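Local coordinates for protein HP0958 (Helicobacter pylori, PDB 3NA7) that probably acts in flagellar biogenesis as an export chaperone and post-transcriptional regulator, built from a kinked antiparallel coiled-coil hairpin and a C4 zinc ribbon, at residues A[87-90]-A[91-94]; A[124-127]-A[128-132]. All coordinates share one frame; numbering follows the deposited sequence.

Interaction 1: A[87-90]-A[91-94]; sequences KSER and ELRS
The turn at the tip of the coiled-coil hairpin, where the loop after helix 24-85 leads into helix 91-171, brings E89 over L92 and R90 against E91. An ST turn shapes the loop: OG of S88 accepts the backbone N of R90 at 3.3 Å with an N-H...O angle of 162°, a turn within the loop that leads into helix 91-171. The side chain of E89 bends at chi2 (-83°) and brings its carboxylate back over the first residues of the helix. There OE2 lies 3.6 Å from CB of L92, with the two side chains crossing at about a right angle, so a carboxylate oxygen rests against a methylene and not against a donor. The other pair is between sequence neighbours. E91 folds back on itself, CG beside its own backbone N and the chain bent again at chi2, and its carboxylate comes alongside the base of R90: OE2 stands 3.1 Å from CB of R90. The guanidinium of R90 leads away, its plane turned 78° from that carboxylate, and NH1 of R90 stays 5.6 Å from OE2 of E91. K87 approaches E91 from the loop, its NZ 5.0 Å from OE2 of E91. OE2 of E89 and NE of R93 are likewise 5.0 Å apart. Three pairs of opposite charges thus stand near one another without their charged atoms meeting, and no hydrogen bond joins 87-90 to 91-94. OE2 of E89 is covered by this contact and finds no polar partner in the model. The result is a surface turn held by one side-chain-to-backbone bond within the loop, whose charges probably attract one another only weakly.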
ATOM      1  N   LYS A  87     -23.025  46.339 -52.096  1.00 84.26           N
ATOM      2  CA  LYS A  87     -22.293  46.563 -53.353  1.00 86.77           C
ATOM      3  C   LYS A  87     -23.263  46.434 -54.526  1.00 87.81           C
ATOM      4  O   LYS A  87     -23.519  47.401 -55.246  1.00 88.55           O
ATOM      5  CB  LYS A  87     -21.169  45.534 -53.534  1.00 86.97           C
ATOM      6  CG  LYS A  87     -19.874  46.068 -54.150  1.00 88.81           C
ATOM      7  CD  LYS A  87     -18.863  44.930 -54.360  1.00 88.47           C
ATOM      8  CE  LYS A  87     -18.523  44.206 -53.053  1.00 88.15           C
ATOM      9  NZ  LYS A  87     -17.702  42.989 -53.305  1.00 88.98           N
ATOM     10  N   SER A  88     -23.804  45.227 -54.694  1.00 88.74           N
ATOM     11  CA  SER A  88     -24.626  44.864 -55.845  1.00 89.48           C
ATOM     12  C   SER A  88     -25.801  43.977 -55.398  1.00 89.72           C
ATOM     13  O   SER A  88     -26.772  44.468 -54.792  1.00 89.89           O
ATOM     14  CB  SER A  88     -23.762  44.145 -56.902  1.00 90.07           C
ATOM     15  OG  SER A  88     -23.085  43.007 -56.356  1.00 90.41           O
ATOM     16  N   GLU A  89     -25.697  42.681 -55.716  1.00 88.97           N
ATOM     17  CA  GLU A  89     -26.615  41.626 -55.262  1.00 88.37           C
ATOM     18  C   GLU A  89     -26.175  40.325 -55.919  1.00 87.42           C
ATOM     19  O   GLU A  89     -26.939  39.360 -56.058  1.00 87.50           O
ATOM     20  CB  GLU A  89     -28.089  41.937 -55.548  1.00 89.01           C
ATOM     21  CG  GLU A  89     -29.049  41.480 -54.443  1.00 90.33           C
ATOM     22  CD  GLU A  89     -29.433  40.004 -54.529  1.00 90.88           C
ATOM     23  OE1 GLU A  89     -30.625  39.732 -54.795  1.00 90.95           O
ATOM     24  OE2 GLU A  89     -28.560  39.118 -54.331  1.00 90.79           O
ATOM     25  N   ARG A  90     -24.915  40.312 -56.331  1.00 85.62           N
ATOM     26  CA  ARG A  90     -24.217  39.051 -56.494  1.00 84.31           C
ATOM     27  C   ARG A  90     -24.104  38.464 -55.076  1.00 83.01           C
ATOM     28  O   ARG A  90     -24.503  37.316 -54.817  1.00 83.63           O
ATOM     29  CB  ARG A  90     -22.817  39.272 -57.095  1.00 83.72           C
ATOM     30  CG  ARG A  90     -22.722  40.324 -58.223  1.00 85.00           C
ATOM     31  CD  ARG A  90     -23.089  39.744 -59.590  1.00 84.55           C
ATOM     32  NE  ARG A  90     -23.339  40.779 -60.592  1.00 86.85           N
ATOM     33  CZ  ARG A  90     -22.393  41.484 -61.218  1.00 86.27           C
ATOM     34  NH1 ARG A  90     -21.104  41.280 -60.950  1.00 82.85           N
ATOM     35  NH2 ARG A  90     -22.743  42.407 -62.114  1.00 84.57           N
ATOM     36  N   GLU A  91     -23.641  39.311 -54.155  1.00 80.59           N
ATOM     37  CA  GLU A  91     -23.038  38.872 -52.892  1.00 78.66           C
ATOM     38  C   GLU A  91     -23.969  38.657 -51.703  1.00 75.70           C
ATOM     39  O   GLU A  91     -23.617  37.933 -50.776  1.00 75.75           O
ATOM     40  CB  GLU A  91     -21.824  39.750 -52.537  1.00 78.05           C
ATOM     41  CG  GLU A  91     -20.958  40.161 -53.761  1.00 80.07           C
ATOM     42  CD  GLU A  91     -20.601  39.004 -54.748  1.00 84.35           C
ATOM     43  OE1 GLU A  91     -20.906  37.801 -54.493  1.00 75.39           O
ATOM     44  OE2 GLU A  91     -20.004  39.322 -55.813  1.00 86.82           O
ATOM     45  N   LEU A  92     -25.154  39.254 -51.726  1.00 72.10           N
ATOM     46  CA  LEU A  92     -26.163  38.932 -50.710  1.00 69.59           C
ATOM     47  C   LEU A  92     -26.426  37.421 -50.481  1.00 68.55           C
ATOM     48  O   LEU A  92     -26.517  36.979 -49.322  1.00 69.64           O
ATOM     49  CB  LEU A  92     -27.478  39.656 -50.972  1.00 68.47           C
ATOM     50  CG  LEU A  92     -27.659  40.818 -50.008  1.00 70.01           C
ATOM     51  CD1 LEU A  92     -29.112  41.296 -49.970  1.00 67.60           C
ATOM     52  CD2 LEU A  92     -27.167  40.402 -48.620  1.00 69.69           C
ATOM     53  N   ARG A  93     -26.558  36.643 -51.557  1.00 90.75           N
ATOM     54  CA  ARG A  93     -26.697  35.189 -51.430  1.00 89.04           C
ATOM     55  C   ARG A  93     -25.370  34.575 -50.966  1.00 86.35           C
ATOM     56  O   ARG A  93     -25.361  33.659 -50.143  1.00 85.96           O
ATOM     57  CB  ARG A  93     -27.167  34.548 -52.742  1.00 91.77           C
ATOM     58  CG  ARG A  93     -28.581  34.937 -53.178  1.00 95.08           C
ATOM     59  CD  ARG A  93     -29.198  33.897 -54.139  1.00101.04           C
ATOM     60  NE  ARG A  93     -29.222  34.321 -55.542  1.00102.79           N
ATOM     61  CZ  ARG A  93     -28.204  34.219 -56.400  1.00104.74           C
ATOM     62  NH1 ARG A  93     -27.036  33.712 -56.022  1.00103.60           N
ATOM     63  NH2 ARG A  93     -28.351  34.637 -57.649  1.00104.96           N
ATOM     64  N   SER A  94     -24.262  35.104 -51.494  1.00 83.80           N
ATOM     65  CA  SER A  94     -22.905  34.672 -51.165  1.00 80.50           C
ATOM     66  C   SER A  94     -22.575  34.894 -49.685  1.00 78.11           C
ATOM     67  O   SER A  94     -22.114  33.976 -48.989  1.00 78.91           O
ATOM     68  CB  SER A  94     -21.910  35.419 -52.061  1.00 80.49           C
ATOM     69  OG  SER A  94     -20.603  35.389 -51.521  1.00 80.37           O
TER

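Interaction 2: A[124-127]-A[128-132]; sequences SEKQ and EDLKK
S124 and E128, E125 and D129, K126 and L130, and Q127 and K131 are joined through the backbone in four consecutive i to i+4 bonds of one regular alpha-helix, one long arm of the hairpin. N of E128, D129, L130 and K131 bond in turn to O of S124, E125, K126 and Q127, each at 3.0 Å; the bond from N of L130 to O of K126 is almost straight, at 179°. Aliphatic contact comes next. K126 carries its CG anti to the backbone N (chi1 175°) and bends at chi2, which lays the lysine chain obliquely across L130, CE reaching CD2 of L130 at 4.0 Å. Side-chain carbons also meet backbone oxygens. CG of L130 lies beyond the carbonyl oxygen of K126, 3.3 Å from that O, and CG of E128 is 3.2 Å from O of S124. The charged contact lies one turn on, within 128-132: NZ of K131 forms a salt bridge with OE1 of E128 at 2.8 Å, meeting the oxygen on its syn side, 22° out of the carboxylate plane. E125 turns back to R122 for its own salt bridge. Toward helix 24-85, the antiparallel partner, L130 is buried against I48 and L51, and K126 and Q127 also touch L51. The amide of Q127 spans the interface, OE1 accepting from K55 while NE2 bonds to O of I48 and OE1 of E52.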
ATOM      1  N   SER A 124     -17.316  17.758  -9.949  1.00 43.77           N
ATOM      2  CA  SER A 124     -17.656  18.455  -8.708  1.00 43.85           C
ATOM      3  C   SER A 124     -18.649  17.635  -7.866  1.00 45.86           C
ATOM      4  O   SER A 124     -18.555  17.633  -6.631  1.00 43.06           O
ATOM      5  CB  SER A 124     -18.238  19.847  -8.982  1.00 43.91           C
ATOM      6  OG  SER A 124     -17.286  20.686  -9.604  1.00 47.61           O
ATOM      7  N   GLU A 125     -19.594  16.952  -8.532  1.00 43.97           N
ATOM      8  CA  GLU A 125     -20.473  16.001  -7.849  1.00 45.68           C
ATOM      9  C   GLU A 125     -19.687  14.851  -7.235  1.00 44.10           C
ATOM     10  O   GLU A 125     -19.964  14.448  -6.101  1.00 41.73           O
ATOM     11  CB  GLU A 125     -21.544  15.439  -8.781  1.00 46.98           C
ATOM     12  CG  GLU A 125     -22.704  16.366  -9.023  1.00 55.19           C
ATOM     13  CD  GLU A 125     -23.459  16.060 -10.331  1.00 61.24           C
ATOM     14  OE1 GLU A 125     -23.959  17.025 -10.950  1.00 61.40           O
ATOM     15  OE2 GLU A 125     -23.541  14.874 -10.747  1.00 61.50           O
ATOM     16  N   LYS A 126     -18.708  14.328  -7.982  1.00 42.89           N
ATOM     17  CA  LYS A 126     -17.881  13.241  -7.468  1.00 41.73           C
ATOM     18  C   LYS A 126     -17.054  13.707  -6.269  1.00 39.95           C
ATOM     19  O   LYS A 126     -16.910  12.974  -5.299  1.00 40.04           O
ATOM     20  CB  LYS A 126     -16.979  12.648  -8.556  1.00 41.64           C
ATOM     21  CG  LYS A 126     -15.998  11.582  -8.067  1.00 40.56           C
ATOM     22  CD  LYS A 126     -16.763  10.337  -7.572  1.00 50.26           C
ATOM     23  CE  LYS A 126     -15.827   9.195  -7.234  1.00 45.59           C
ATOM     24  NZ  LYS A 126     -16.628   8.043  -6.785  1.00 48.86           N
ATOM     25  N   GLN A 127     -16.538  14.927  -6.343  1.00 37.00           N
ATOM     26  CA  GLN A 127     -15.836  15.531  -5.221  1.00 39.52           C
ATOM     27  C   GLN A 127     -16.714  15.611  -3.954  1.00 39.82           C
ATOM     28  O   GLN A 127     -16.222  15.321  -2.847  1.00 38.99           O
ATOM     29  CB  GLN A 127     -15.325  16.916  -5.582  1.00 37.01           C
ATOM     30  CG  GLN A 127     -14.164  16.912  -6.575  1.00 38.13           C
ATOM     31  CD  GLN A 127     -13.724  18.314  -6.907  1.00 36.33           C
ATOM     32  OE1 GLN A 127     -14.558  19.190  -7.145  1.00 37.76           O
ATOM     33  NE2 GLN A 127     -12.414  18.567  -6.843  1.00 38.37           N
ATOM     34  N   GLU A 128     -17.974  16.031  -4.111  1.00 41.68           N
ATOM     35  CA  GLU A 128     -18.921  16.127  -2.971  1.00 45.45           C
ATOM     36  C   GLU A 128     -19.164  14.741  -2.373  1.00 46.19           C
ATOM     37  O   GLU A 128     -19.110  14.576  -1.158  1.00 46.23           O
ATOM     38  CB  GLU A 128     -20.249  16.797  -3.343  1.00 47.73           C
ATOM     39  CG  GLU A 128     -20.134  18.236  -3.911  1.00 50.40           C
ATOM     40  CD  GLU A 128     -19.754  19.304  -2.870  1.00 55.68           C
ATOM     41  OE1 GLU A 128     -19.741  19.024  -1.637  1.00 48.16           O
ATOM     42  OE2 GLU A 128     -19.486  20.444  -3.308  1.00 58.64           O
ATOM     43  N   ASP A 129     -19.380  13.745  -3.230  1.00 45.70           N
ATOM     44  CA  ASP A 129     -19.418  12.338  -2.802  1.00 47.13           C
ATOM     45  C   ASP A 129     -18.250  11.907  -1.930  1.00 44.24           C
ATOM     46  O   ASP A 129     -18.438  11.457  -0.802  1.00 45.38           O
ATOM     47  CB  ASP A 129     -19.406  11.423  -4.012  1.00 47.67           C
ATOM     48  CG  ASP A 129     -20.719  10.790  -4.262  1.00 56.01           C
ATOM     49  OD1 ASP A 129     -21.100   9.907  -3.436  1.00 62.12           O
ATOM     50  OD2 ASP A 129     -21.338  11.151  -5.300  1.00 53.85           O
ATOM     51  N   LEU A 130     -17.054  11.995  -2.496  1.00 41.05           N
ATOM     52  CA  LEU A 130     -15.829  11.645  -1.815  1.00 41.40           C
ATOM     53  C   LEU A 130     -15.705  12.357  -0.446  1.00 41.26           C
ATOM     54  O   LEU A 130     -15.237  11.772   0.527  1.00 40.76           O
ATOM     55  CB  LEU A 130     -14.620  12.004  -2.697  1.00 40.86           C
ATOM     56  CG  LEU A 130     -14.437  11.171  -3.983  1.00 41.31           C
ATOM     57  CD1 LEU A 130     -13.430  11.876  -4.944  1.00 38.95           C
ATOM     58  CD2 LEU A 130     -14.028   9.723  -3.667  1.00 36.59           C
ATOM     59  N   LYS A 131     -16.112  13.619  -0.406  1.00 40.89           N
ATOM     60  CA  LYS A 131     -16.025  14.443   0.801  1.00 42.12           C
ATOM     61  C   LYS A 131     -16.931  13.841   1.867  1.00 42.17           C
ATOM     62  O   LYS A 131     -16.511  13.631   2.976  1.00 43.04           O
ATOM     63  CB  LYS A 131     -16.408  15.900   0.467  1.00 40.99           C
ATOM     64  CG  LYS A 131     -16.098  16.931   1.525  1.00 43.28           C
ATOM     65  CD  LYS A 131     -16.407  18.361   1.020  1.00 44.06           C
ATOM     66  CE  LYS A 131     -17.891  18.536   0.808  1.00 40.79           C
ATOM     67  NZ  LYS A 131     -18.272  19.936   0.582  1.00 45.80           N
ATOM     68  N   LYS A 132     -18.166  13.511   1.516  1.00 44.41           N
ATOM     69  CA  LYS A 132     -19.008  12.767   2.444  1.00 48.42           C
ATOM     70  C   LYS A 132     -18.403  11.427   2.897  1.00 45.52           C
ATOM     71  O   LYS A 132     -18.488  11.064   4.061  1.00 48.79           O
ATOM     72  CB  LYS A 132     -20.410  12.575   1.865  1.00 50.76           C
ATOM     73  CG  LYS A 132     -21.233  13.851   1.876  1.00 58.63           C
ATOM     74  CD  LYS A 132     -22.721  13.558   1.691  1.00 66.74           C
ATOM     75  CE  LYS A 132     -23.427  14.724   1.012  1.00 70.01           C
ATOM     76  NZ  LYS A 132     -24.906  14.567   1.051  1.00 73.76           N
TER

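In the fold
Both interactions use helix 91-171, the returning arm of the coiled-coil hairpin, and they follow in series: interaction 1 at its beginning, interaction 2 further along. Their centres are 56 Å apart and their nearest atoms about 42 Å apart, so they do not touch. The centre of interaction 1 lies about 71 Å from the centre of the chain, at the hairpin's outer end, where the chain reverses from helix 24-85; that of interaction 2 about 23 Å, where the two arms run side by side. One contact thus belongs to the reversal that makes the hairpin, the other to its shaft. The four cysteines that bind zinc, C201, C204, C225 and C228, come later in the chain.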